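Local coordinates for branched-chain alpha-ketoacid decarboxylase (Lactococcus lactis, PDB 2VBF), which probably decarboxylates branched-chain and aromatic alpha-keto acids to aldehydes, using thiamine diphosphate and magnesium as cofactors, at residues Y25-Y30 with E163-E168; D29-R34 with V183-P188; L52-Q57 with A90-F95. All coordinates share one frame; numbering follows the deposited sequence.

Contact 1: Y25-Y30 with E163-E168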
loop_
_atom_site.group_PDB
_atom_site.type_symbol
_atom_site.label_atom_id
_atom_site.label_comp_id
_atom_site.label_asym_id
_atom_site.label_seq_id
_atom_site.Cartn_x
_atom_site.Cartn_y
_atom_site.Cartn_z
ATOM N N TYR A 25 8.481 -34.347 7.584
ATOM C CA TYR A 25 8.046 -33.556 6.417
ATOM C C TYR A 25 6.723 -32.881 6.761
ATOM O O TYR A 25 5.835 -33.506 7.345
ATOM C CB TYR A 25 7.897 -34.455 5.178
ATOM C CG TYR A 25 7.663 -33.747 3.847
ATOM C CD1 TYR A 25 8.730 -33.359 3.031
ATOM C CD2 TYR A 25 6.370 -33.500 3.381
ATOM C CE1 TYR A 25 8.509 -32.731 1.798
ATOM C CE2 TYR A 25 6.145 -32.875 2.151
ATOM C CZ TYR A 25 7.210 -32.496 1.367
ATOM O OH TYR A 25 6.982 -31.896 0.152
ATOM N N THR A 26 6.597 -31.606 6.393
ATOM C CA THR A 26 5.495 -30.768 6.843
ATOM C C THR A 26 4.742 -30.116 5.679
ATOM O O THR A 26 5.207 -30.102 4.532
ATOM C CB THR A 26 6.000 -29.611 7.732
ATOM O OG1 THR A 26 6.813 -28.734 6.937
ATOM C CG2 THR A 26 6.794 -30.118 8.939
ATOM N N VAL A 27 3.604 -29.512 6.011
ATOM C CA VAL A 27 2.823 -28.734 5.042
ATOM C C VAL A 27 3.689 -27.607 4.439
ATOM O O VAL A 27 3.646 -27.352 3.231
ATOM C CB VAL A 27 1.568 -28.154 5.728
ATOM C CG1 VAL A 27 0.885 -27.115 4.850
ATOM C CG2 VAL A 27 0.594 -29.288 6.135
ATOM N N GLY A 28 4.485 -26.946 5.278
ATOM C CA GLY A 28 5.444 -25.935 4.802
ATOM C C GLY A 28 6.387 -26.461 3.730
ATOM O O GLY A 28 6.597 -25.824 2.700
ATOM N N ASP A 29 6.953 -27.643 3.976
ATOM C CA ASP A 29 7.812 -28.311 2.995
ATOM C C ASP A 29 7.062 -28.631 1.699
ATOM O O ASP A 29 7.590 -28.447 0.607
ATOM C CB ASP A 29 8.388 -29.610 3.574
ATOM C CG ASP A 29 9.199 -29.383 4.835
ATOM O OD1 ASP A 29 10.082 -28.503 4.835
ATOM O OD2 ASP A 29 8.946 -30.072 5.843
ATOM N N TYR A 30 5.827 -29.105 1.839
ATOM C CA TYR A 30 4.978 -29.433 0.688
ATOM C C TYR A 30 4.765 -28.212 -0.214
ATOM O O TYR A 30 4.975 -28.271 -1.439
ATOM C CB TYR A 30 3.637 -29.982 1.162
ATOM C CG TYR A 30 2.807 -30.639 0.074
ATOM C CD1 TYR A 30 2.825 -32.018 -0.098
ATOM C CD2 TYR A 30 2.002 -29.888 -0.775
ATOM C CE1 TYR A 30 2.075 -32.623 -1.078
ATOM C CE2 TYR A 30 1.245 -30.490 -1.766
ATOM C CZ TYR A 30 1.289 -31.861 -1.918
ATOM O OH TYR A 30 0.546 -32.491 -2.895
ATOM N N GLU A 163 -5.619 -31.035 7.513
ATOM C CA GLU A 163 -6.212 -32.124 6.723
ATOM C C GLU A 163 -6.387 -31.764 5.264
ATOM O O GLU A 163 -6.279 -32.637 4.398
ATOM C CB GLU A 163 -7.565 -32.594 7.290
ATOM C CG GLU A 163 -8.339 -31.542 8.066
ATOM C CD GLU A 163 -7.824 -31.380 9.476
ATOM O OE1 GLU A 163 -7.595 -32.411 10.134
ATOM O OE2 GLU A 163 -7.638 -30.229 9.936
ATOM N N ASN A 164 -6.657 -30.484 4.991
ATOM C CA ASN A 164 -6.944 -30.066 3.625
ATOM C C ASN A 164 -5.719 -29.593 2.833
ATOM O O ASN A 164 -5.801 -29.439 1.617
ATOM C CB ASN A 164 -8.099 -29.030 3.579
ATOM C CG ASN A 164 -7.662 -27.596 3.857
ATOM O OD1 ASN A 164 -6.484 -27.258 3.811
ATOM N ND2 ASN A 164 -8.643 -26.729 4.114
ATOM N N ALA A 165 -4.589 -29.416 3.517
ATOM C CA ALA A 165 -3.498 -28.590 2.977
ATOM C C ALA A 165 -2.936 -29.057 1.645
ATOM O O ALA A 165 -2.822 -28.254 0.716
ATOM C CB ALA A 165 -2.367 -28.446 3.999
ATOM N N THR A 166 -2.576 -30.333 1.530
ATOM C CA THR A 166 -1.956 -30.804 0.305
ATOM C C THR A 166 -2.917 -30.681 -0.877
ATOM O O THR A 166 -2.502 -30.223 -1.945
ATOM C CB THR A 166 -1.381 -32.245 0.410
ATOM O OG1 THR A 166 -2.417 -33.167 0.764
ATOM C CG2 THR A 166 -0.261 -32.293 1.445
ATOM N N TYR A 167 -4.188 -31.065 -0.714
ATOM C CA TYR A 167 -5.151 -30.954 -1.822
ATOM C C TYR A 167 -5.444 -29.497 -2.185
ATOM O O TYR A 167 -5.523 -29.148 -3.370
ATOM C CB TYR A 167 -6.487 -31.651 -1.533
ATOM C CG TYR A 167 -7.526 -31.192 -2.540
ATOM C CD1 TYR A 167 -7.542 -31.710 -3.833
ATOM C CD2 TYR A 167 -8.431 -30.174 -2.230
ATOM C CE1 TYR A 167 -8.458 -31.258 -4.781
ATOM C CE2 TYR A 167 -9.351 -29.718 -3.168
ATOM C CZ TYR A 167 -9.357 -30.256 -4.441
ATOM O OH TYR A 167 -10.270 -29.819 -5.360
ATOM N N GLU A 168 -5.592 -28.656 -1.164
ATOM C CA GLU A 168 -5.880 -27.233 -1.372
ATOM C C GLU A 168 -4.721 -26.485 -2.029
ATOM O O GLU A 168 -4.920 -25.678 -2.950
ATOM C CB GLU A 168 -6.274 -26.566 -0.054
ATOM C CG GLU A 168 -7.693 -26.913 0.400
ATOM C CD GLU A 168 -8.756 -26.343 -0.516
ATOM O OE1 GLU A 168 -9.034 -25.133 -0.429
ATOM O OE2 GLU A 168 -9.332 -27.107 -1.311
#
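The methyl branch of Thr166 sits squarely over the phenol ring of Tyr30, and this CH-pi contact supplies the aromatic half of the interface between 25-30 and 163-168. Thr166 CG2 lies 3.5 Å from the centroid of the Tyr30 ring and 14° from the ring normal, so the methyl meets the centre of the face and not its rim. The two side chains cross at about a right angle. Tyr30 reaches this place because its CG is anti to the backbone N (chi1 -167°), which swings the ring from its helix toward the other segment, where Thr166 CB also comes within 3.6 Å of Tyr30 CZ. The phenol oxygen has a polar partner beyond both segments: it is hydrogen-bonded to Asp170, one turn further along the helix that carries Thr166.

Aliphatic packing makes up the rest. Both branches of Val27 straddle the methyl of Ala165, with Val27 CG1 at 3.6 Å and Val27 CG2 at 3.7 Å from Ala165 CB. The small alanine is consistent with the close approach here, Val27 CA lying 6.7 Å from Ala165 CA.

Side-chain hydrogen bonds within 25-30 cap the helix that presents Val27 and Tyr30. Asp29 N donates to Thr26 OG1 over 3.2 Å, and Thr26 N returns a bond to the anti lone pair of Asp29 OD2. The Thr26 hydroxyl also donates to that oxygen, at 2.7 Å, but from above the carboxylate plane; OD2 is thus gripped by two donors.

This reciprocal pairing of Thr26 with Asp29 is a capping box. It opens helix 27-37, which packs beside helix 165-179 against the parallel six-stranded sheet of the pyrimidine-binding domain found in thiamine diphosphate enzymes.

Contact 2: D29-R34 with V183-P188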
loop_
_atom_site.group_PDB
_atom_site.type_symbol
_atom_site.label_atom_id
_atom_site.label_comp_id
_atom_site.label_asym_id
_atom_site.label_seq_id
_atom_site.Cartn_x
_atom_site.Cartn_y
_atom_site.Cartn_z
ATOM N N ASP A 29 6.953 -27.643 3.976
ATOM C CA ASP A 29 7.812 -28.311 2.995
ATOM C C ASP A 29 7.062 -28.631 1.699
ATOM O O ASP A 29 7.590 -28.447 0.607
ATOM C CB ASP A 29 8.388 -29.610 3.574
ATOM C CG ASP A 29 9.199 -29.383 4.835
ATOM O OD1 ASP A 29 10.082 -28.503 4.835
ATOM O OD2 ASP A 29 8.946 -30.072 5.843
ATOM N N TYR A 30 5.827 -29.105 1.839
ATOM C CA TYR A 30 4.978 -29.433 0.688
ATOM C C TYR A 30 4.765 -28.212 -0.214
ATOM O O TYR A 30 4.975 -28.271 -1.439
ATOM C CB TYR A 30 3.637 -29.982 1.162
ATOM C CG TYR A 30 2.807 -30.639 0.074
ATOM C CD1 TYR A 30 2.825 -32.018 -0.098
ATOM C CD2 TYR A 30 2.002 -29.888 -0.775
ATOM C CE1 TYR A 30 2.075 -32.623 -1.078
ATOM C CE2 TYR A 30 1.245 -30.490 -1.766
ATOM C CZ TYR A 30 1.289 -31.861 -1.918
ATOM O OH TYR A 30 0.546 -32.491 -2.895
ATOM N N LEU A 31 4.376 -27.106 0.415
ATOM C CA LEU A 31 4.174 -25.839 -0.286
ATOM C C LEU A 31 5.441 -25.379 -0.992
ATOM O O LEU A 31 5.407 -25.048 -2.180
ATOM C CB LEU A 31 3.669 -24.776 0.684
ATOM C CG LEU A 31 3.381 -23.375 0.146
ATOM C CD1 LEU A 31 2.534 -23.436 -1.120
ATOM C CD2 LEU A 31 2.674 -22.545 1.234
ATOM N N LEU A 32 6.572 -25.416 -0.284
ATOM C CA LEU A 32 7.825 -24.962 -0.853
ATOM C C LEU A 32 8.287 -25.892 -1.993
ATOM O O LEU A 32 8.826 -25.426 -2.995
ATOM C CB LEU A 32 8.887 -24.794 0.246
ATOM C CG LEU A 32 8.615 -23.655 1.257
ATOM C CD1 LEU A 32 9.587 -23.697 2.413
ATOM C CD2 LEU A 32 8.676 -22.303 0.556
ATOM N N ASP A 33 8.031 -27.193 -1.858
ATOM C CA ASP A 33 8.331 -28.134 -2.933
ATOM C C ASP A 33 7.532 -27.789 -4.196
ATOM O O ASP A 33 8.089 -27.758 -5.297
ATOM C CB ASP A 33 8.051 -29.576 -2.511
ATOM C CG ASP A 33 9.220 -30.223 -1.761
ATOM O OD1 ASP A 33 10.307 -29.629 -1.667
ATOM O OD2 ASP A 33 9.043 -31.351 -1.264
ATOM N N ARG A 34 6.240 -27.506 -4.026
ATOM C CA ARG A 34 5.382 -27.148 -5.156
ATOM C C ARG A 34 5.816 -25.833 -5.796
ATOM O O ARG A 34 5.821 -25.718 -7.013
ATOM C CB ARG A 34 3.916 -27.058 -4.743
ATOM C CG ARG A 34 3.252 -28.400 -4.408
ATOM C CD ARG A 34 3.434 -29.436 -5.522
ATOM N NE ARG A 34 2.390 -30.461 -5.509
ATOM C CZ ARG A 34 2.343 -31.503 -6.343
ATOM N NH1 ARG A 34 3.294 -31.698 -7.241
ATOM N NH2 ARG A 34 1.349 -32.375 -6.267
ATOM N N VAL A 183 -3.090 -16.335 -7.281
ATOM C CA VAL A 183 -3.824 -17.119 -6.310
ATOM C C VAL A 183 -3.319 -16.784 -4.917
ATOM O O VAL A 183 -2.288 -16.120 -4.751
ATOM C CB VAL A 183 -3.716 -18.621 -6.586
ATOM C CG1 VAL A 183 -4.273 -18.920 -7.983
ATOM C CG2 VAL A 183 -2.264 -19.098 -6.445
ATOM N N TYR A 184 -4.053 -17.272 -3.929
ATOM C CA TYR A 184 -3.949 -16.809 -2.541
ATOM C C TYR A 184 -4.055 -18.004 -1.591
ATOM O O TYR A 184 -4.990 -18.798 -1.687
ATOM C CB TYR A 184 -5.071 -15.804 -2.323
ATOM C CG TYR A 184 -5.318 -15.265 -0.922
ATOM C CD1 TYR A 184 -5.011 -13.939 -0.612
ATOM C CD2 TYR A 184 -5.964 -16.022 0.051
ATOM C CE1 TYR A 184 -5.303 -13.407 0.644
ATOM C CE2 TYR A 184 -6.266 -15.493 1.302
ATOM C CZ TYR A 184 -5.919 -14.191 1.598
ATOM O OH TYR A 184 -6.221 -13.649 2.830
ATOM N N ILE A 185 -3.092 -18.102 -0.676
ATOM C CA ILE A 185 -2.994 -19.198 0.286
ATOM C C ILE A 185 -2.843 -18.599 1.668
ATOM O O ILE A 185 -1.852 -17.930 1.940
ATOM C CB ILE A 185 -1.788 -20.121 -0.024
ATOM C CG1 ILE A 185 -1.937 -20.750 -1.419
ATOM C CG2 ILE A 185 -1.620 -21.181 1.061
ATOM C CD1 ILE A 185 -0.704 -21.512 -1.903
ATOM N N ASN A 186 -3.854 -18.799 2.513
ATOM C CA ASN A 186 -3.809 -18.380 3.909
ATOM C C ASN A 186 -3.295 -19.583 4.698
ATOM O O ASN A 186 -3.904 -20.654 4.675
ATOM C CB ASN A 186 -5.186 -17.863 4.366
ATOM C CG ASN A 186 -5.272 -17.584 5.860
ATOM O OD1 ASN A 186 -5.811 -16.544 6.291
ATOM N ND2 ASN A 186 -4.796 -18.515 6.658
ATOM N N LEU A 187 -2.159 -19.390 5.377
ATOM C CA LEU A 187 -1.431 -20.454 6.067
ATOM C C LEU A 187 -1.336 -20.186 7.576
ATOM O O LEU A 187 -0.483 -19.404 8.022
ATOM C CB LEU A 187 -0.023 -20.538 5.487
ATOM C CG LEU A 187 0.964 -21.574 6.044
ATOM C CD1 LEU A 187 0.473 -22.965 5.727
ATOM C CD2 LEU A 187 2.330 -21.367 5.437
ATOM N N PRO A 188 -2.217 -20.801 8.372
ATOM C CA PRO A 188 -2.090 -20.640 9.831
ATOM C C PRO A 188 -0.750 -21.168 10.355
ATOM O O PRO A 188 -0.212 -22.121 9.802
ATOM C CB PRO A 188 -3.270 -21.455 10.368
ATOM C CG PRO A 188 -4.272 -21.457 9.205
ATOM C CD PRO A 188 -3.395 -21.609 8.005
#
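Leu31 dominates the meeting of 29-34 with 183-188, burying more surface than either of its partners, Ile185 and Leu187. It points from the helix toward the strand and divides its two methyls between them. Because Ile185 and Leu187 are two places apart on an extended strand, both face the helix, and one forked leucine can serve the pair.

The closer of the two contacts joins Leu31 CD1 to Ile185 CD1 at 3.8 Å. It is a meeting of terminal methyls, reached as the two side chains slide past each other in opposite directions. Ile185 extends far enough because its longer branch is stretched out, with Ile185 CD1 anti to CA (chi2 171°). On the helix side, Leu31 CG stands anti to the backbone N (chi1 -179°), carrying the fork outward from the helix.

The second methyl, Leu31 CD2, faces Leu187 CD2 at 4.4 Å, a looser contact that covers the smaller area. With the nearest CA atoms, those of Leu31 and Ile185, 9.8 Å apart, the gap between helix and strand is spanned wholly by aliphatic side chains. The three residues are buried and touch through carbon alone, so the attraction across the interface is dispersive and hydrophobic.

Neighbouring elements close the seam. Helix 165-179 contributes Ile169 against Leu31 and Val172 against Ile185, while strand 116-122 brings Ile119 to Leu31 and Val117 to Ile185. That strand is also joined to 183-188 by backbone hydrogen bonds, among them those of Ile185 with Glu118 and Val120. Helix 27-37 therefore lies over adjacent parallel strands of the sheet, with helix 165-179 as its companion on the same face.

Contact 3: L52-Q57 with A90-F95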
loop_
_atom_site.group_PDB
_atom_site.type_symbol
_atom_site.label_atom_id
_atom_site.label_comp_id
_atom_site.label_asym_id
_atom_site.label_seq_id
_atom_site.Cartn_x
_atom_site.Cartn_y
_atom_site.Cartn_z
ATOM N N LEU A 52 6.639 -16.316 10.895
ATOM C CA LEU A 52 8.067 -16.506 11.167
ATOM C C LEU A 52 8.498 -17.970 11.110
ATOM O O LEU A 52 9.576 -18.263 10.614
ATOM C CB LEU A 52 8.464 -15.885 12.509
ATOM C CG LEU A 52 8.280 -14.367 12.623
ATOM C CD1 LEU A 52 8.749 -13.880 13.996
ATOM C CD2 LEU A 52 8.986 -13.583 11.516
ATOM N N GLN A 53 7.651 -18.882 11.590
ATOM C CA GLN A 53 7.972 -20.310 11.583
ATOM C C GLN A 53 8.090 -20.819 10.134
ATOM O O GLN A 53 9.010 -21.563 9.796
ATOM C CB GLN A 53 6.916 -21.098 12.373
ATOM C CG GLN A 53 6.973 -20.943 13.912
ATOM C CD GLN A 53 6.466 -19.593 14.412
ATOM O OE1 GLN A 53 6.855 -18.549 13.895
ATOM N NE2 GLN A 53 5.601 -19.610 15.421
ATOM N N PHE A 54 7.157 -20.409 9.274
ATOM C CA PHE A 54 7.224 -20.753 7.862
ATOM C C PHE A 54 8.457 -20.103 7.224
ATOM O O PHE A 54 9.123 -20.715 6.402
ATOM C CB PHE A 54 5.935 -20.344 7.135
ATOM C CG PHE A 54 5.949 -20.626 5.651
ATOM C CD1 PHE A 54 6.127 -21.919 5.169
ATOM C CD2 PHE A 54 5.779 -19.595 4.731
ATOM C CE1 PHE A 54 6.145 -22.172 3.815
ATOM C CE2 PHE A 54 5.796 -19.843 3.383
ATOM C CZ PHE A 54 5.977 -21.129 2.910
ATOM N N LEU A 55 8.759 -18.860 7.606
ATOM C CA LEU A 55 9.980 -18.189 7.142
ATOM C C LEU A 55 11.238 -19.013 7.425
ATOM O O LEU A 55 12.104 -19.133 6.551
ATOM C CB LEU A 55 10.127 -16.777 7.734
ATOM C CG LEU A 55 9.856 -15.634 6.762
ATOM C CD1 LEU A 55 9.844 -14.299 7.505
ATOM C CD2 LEU A 55 10.864 -15.629 5.631
ATOM N N ASP A 56 11.314 -19.610 8.612
ATOM C CA ASP A 56 12.457 -20.464 8.956
ATOM C C ASP A 56 12.628 -21.539 7.890
ATOM O O ASP A 56 13.745 -21.866 7.510
ATOM C CB ASP A 56 12.253 -21.145 10.308
ATOM C CG ASP A 56 12.334 -20.183 11.479
ATOM O OD1 ASP A 56 12.975 -19.117 11.364
ATOM O OD2 ASP A 56 11.754 -20.520 12.530
ATOM N N GLN A 57 11.506 -22.084 7.415
ATOM C CA GLN A 57 11.536 -23.152 6.406
ATOM C C GLN A 57 12.058 -22.658 5.075
ATOM O O GLN A 57 12.775 -23.383 4.375
ATOM C CB GLN A 57 10.148 -23.792 6.249
ATOM C CG GLN A 57 9.637 -24.395 7.545
ATOM C CD GLN A 57 8.265 -25.017 7.419
ATOM O OE1 GLN A 57 7.274 -24.318 7.198
ATOM N NE2 GLN A 57 8.186 -26.328 7.617
ATOM N N ALA A 90 6.191 -15.902 -6.101
ATOM C CA ALA A 90 5.557 -15.956 -4.786
ATOM C C ALA A 90 6.054 -14.860 -3.848
ATOM O O ALA A 90 7.233 -14.459 -3.864
ATOM C CB ALA A 90 5.759 -17.343 -4.140
ATOM N N PHE A 91 5.128 -14.346 -3.043
ATOM C CA PHE A 91 5.512 -13.486 -1.922
ATOM C C PHE A 91 4.689 -13.833 -0.677
ATOM O O PHE A 91 3.635 -14.446 -0.774
ATOM C CB PHE A 91 5.468 -11.995 -2.284
ATOM C CG PHE A 91 4.083 -11.413 -2.432
ATOM C CD1 PHE A 91 3.531 -10.633 -1.423
ATOM C CD2 PHE A 91 3.365 -11.589 -3.607
ATOM C CE1 PHE A 91 2.261 -10.093 -1.557
ATOM C CE2 PHE A 91 2.099 -11.036 -3.760
ATOM C CZ PHE A 91 1.548 -10.286 -2.731
ATOM N N LEU A 92 5.246 -13.477 0.474
ATOM C CA LEU A 92 4.738 -13.848 1.781
ATOM C C LEU A 92 4.409 -12.597 2.580
ATOM O O LEU A 92 5.260 -11.703 2.720
ATOM C CB LEU A 92 5.811 -14.652 2.528
ATOM C CG LEU A 92 5.534 -15.064 3.974
ATOM C CD1 LEU A 92 4.329 -15.992 4.091
ATOM C CD2 LEU A 92 6.797 -15.689 4.618
ATOM N N THR A 93 3.208 -12.548 3.152
ATOM C CA THR A 93 2.817 -11.428 4.009
ATOM C C THR A 93 2.233 -11.957 5.300
ATOM O O THR A 93 2.055 -13.167 5.460
ATOM C CB THR A 93 1.782 -10.527 3.310
ATOM O OG1 THR A 93 0.602 -11.290 3.021
ATOM C CG2 THR A 93 2.347 -9.950 2.022
ATOM N N THR A 94 1.931 -11.043 6.215
ATOM C CA THR A 94 1.254 -11.385 7.449
ATOM C C THR A 94 -0.221 -10.960 7.359
ATOM O O THR A 94 -0.583 -10.011 6.667
ATOM C CB THR A 94 1.992 -10.763 8.637
ATOM O OG1 THR A 94 1.624 -11.436 9.854
ATOM C CG2 THR A 94 1.722 -9.271 8.705
ATOM N N PHE A 95 -1.062 -11.727 8.046
ATOM C CA PHE A 95 -2.499 -11.519 8.134
ATOM C C PHE A 95 -2.921 -10.053 8.320
ATOM O O PHE A 95 -2.325 -9.331 9.137
ATOM C CB PHE A 95 -3.017 -12.325 9.333
ATOM C CG PHE A 95 -4.500 -12.438 9.395
ATOM C CD1 PHE A 95 -5.168 -13.311 8.555
ATOM C CD2 PHE A 95 -5.234 -11.704 10.304
ATOM C CE1 PHE A 95 -6.529 -13.433 8.604
ATOM C CE2 PHE A 95 -6.619 -11.822 10.356
ATOM C CZ PHE A 95 -7.261 -12.690 9.499
#
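Leu92 projects from its strand into the angle between Phe54 and Leu55, a helix-on-sheet contact within the alpha/beta pyrimidine-binding domain of this thiamine diphosphate enzyme. Strand 89-94 is an inner member of the parallel sheet, and helix 52-60 lies across one of its faces.

The leucine fork is shared between two neighbours. Its CD1 methyl approaches Phe54 at the ring edge, near the ring plane, with Leu92 CD1 at 3.9 Å from Phe54 CD2; the aromatic face is not used in this pairing. The other methyl, CD2, turns to Leu55 while staying 4.0 Å from Phe54 CD2, and so fills the corner where the two helix residues adjoin. Both helix side chains cross obliquely over the leucine. Phe54 has CG anti to the backbone N (chi1 178°), which directs its ring at the strand. Leu55 is different: its first bond leaves the helix alongside the strand, and at chi1 -106° it is turned well off a staggered position, yet its branch point still abuts Leu92. With Leu92 cut back to an alanine, the Phe54 edge and the Leu55 branch point would probably lose the partner they share, and a gap would open between helix and sheet.

Surroundings extend the same apolar layer. Phe54 also packs on Leu31 and Leu32 of helix 27-37, and Leu92 on Ile119 of the adjoining strand 116-122. Leu55 also touches Pro47, a residue of the thiamine diphosphate pocket, and Tyr495 of the second subunit, so the helix passes from domain interior to dimer interface; the Leu55 side chain is about 9 Å from a bound thiamine diphosphate.

The tightest approach of the whole contact is between Leu55 CG and Leu92 CD2, at 3.7 Å.

All three contacts are buried and belong to one parallel sheet and its helical cover, but contact 1 lies farther from the chain centre than the other two. It sets helix against helix, and there a partly exposed threonine, an aromatic face and a capping box bring polar chemistry close to the packing. Contacts 2 and 3 set helices against strands of the same sheet and rely on branched aliphatic side chains, with one aromatic edge in contact 3. Helix 27-37 serves both contact 1 and contact 2. Contact 3 adjoins them: Leu187 CD2 lies 3.7 Å from Phe54 CG, joining its apolar layer to that of contact 2, and contact 3 alone borders the second subunit.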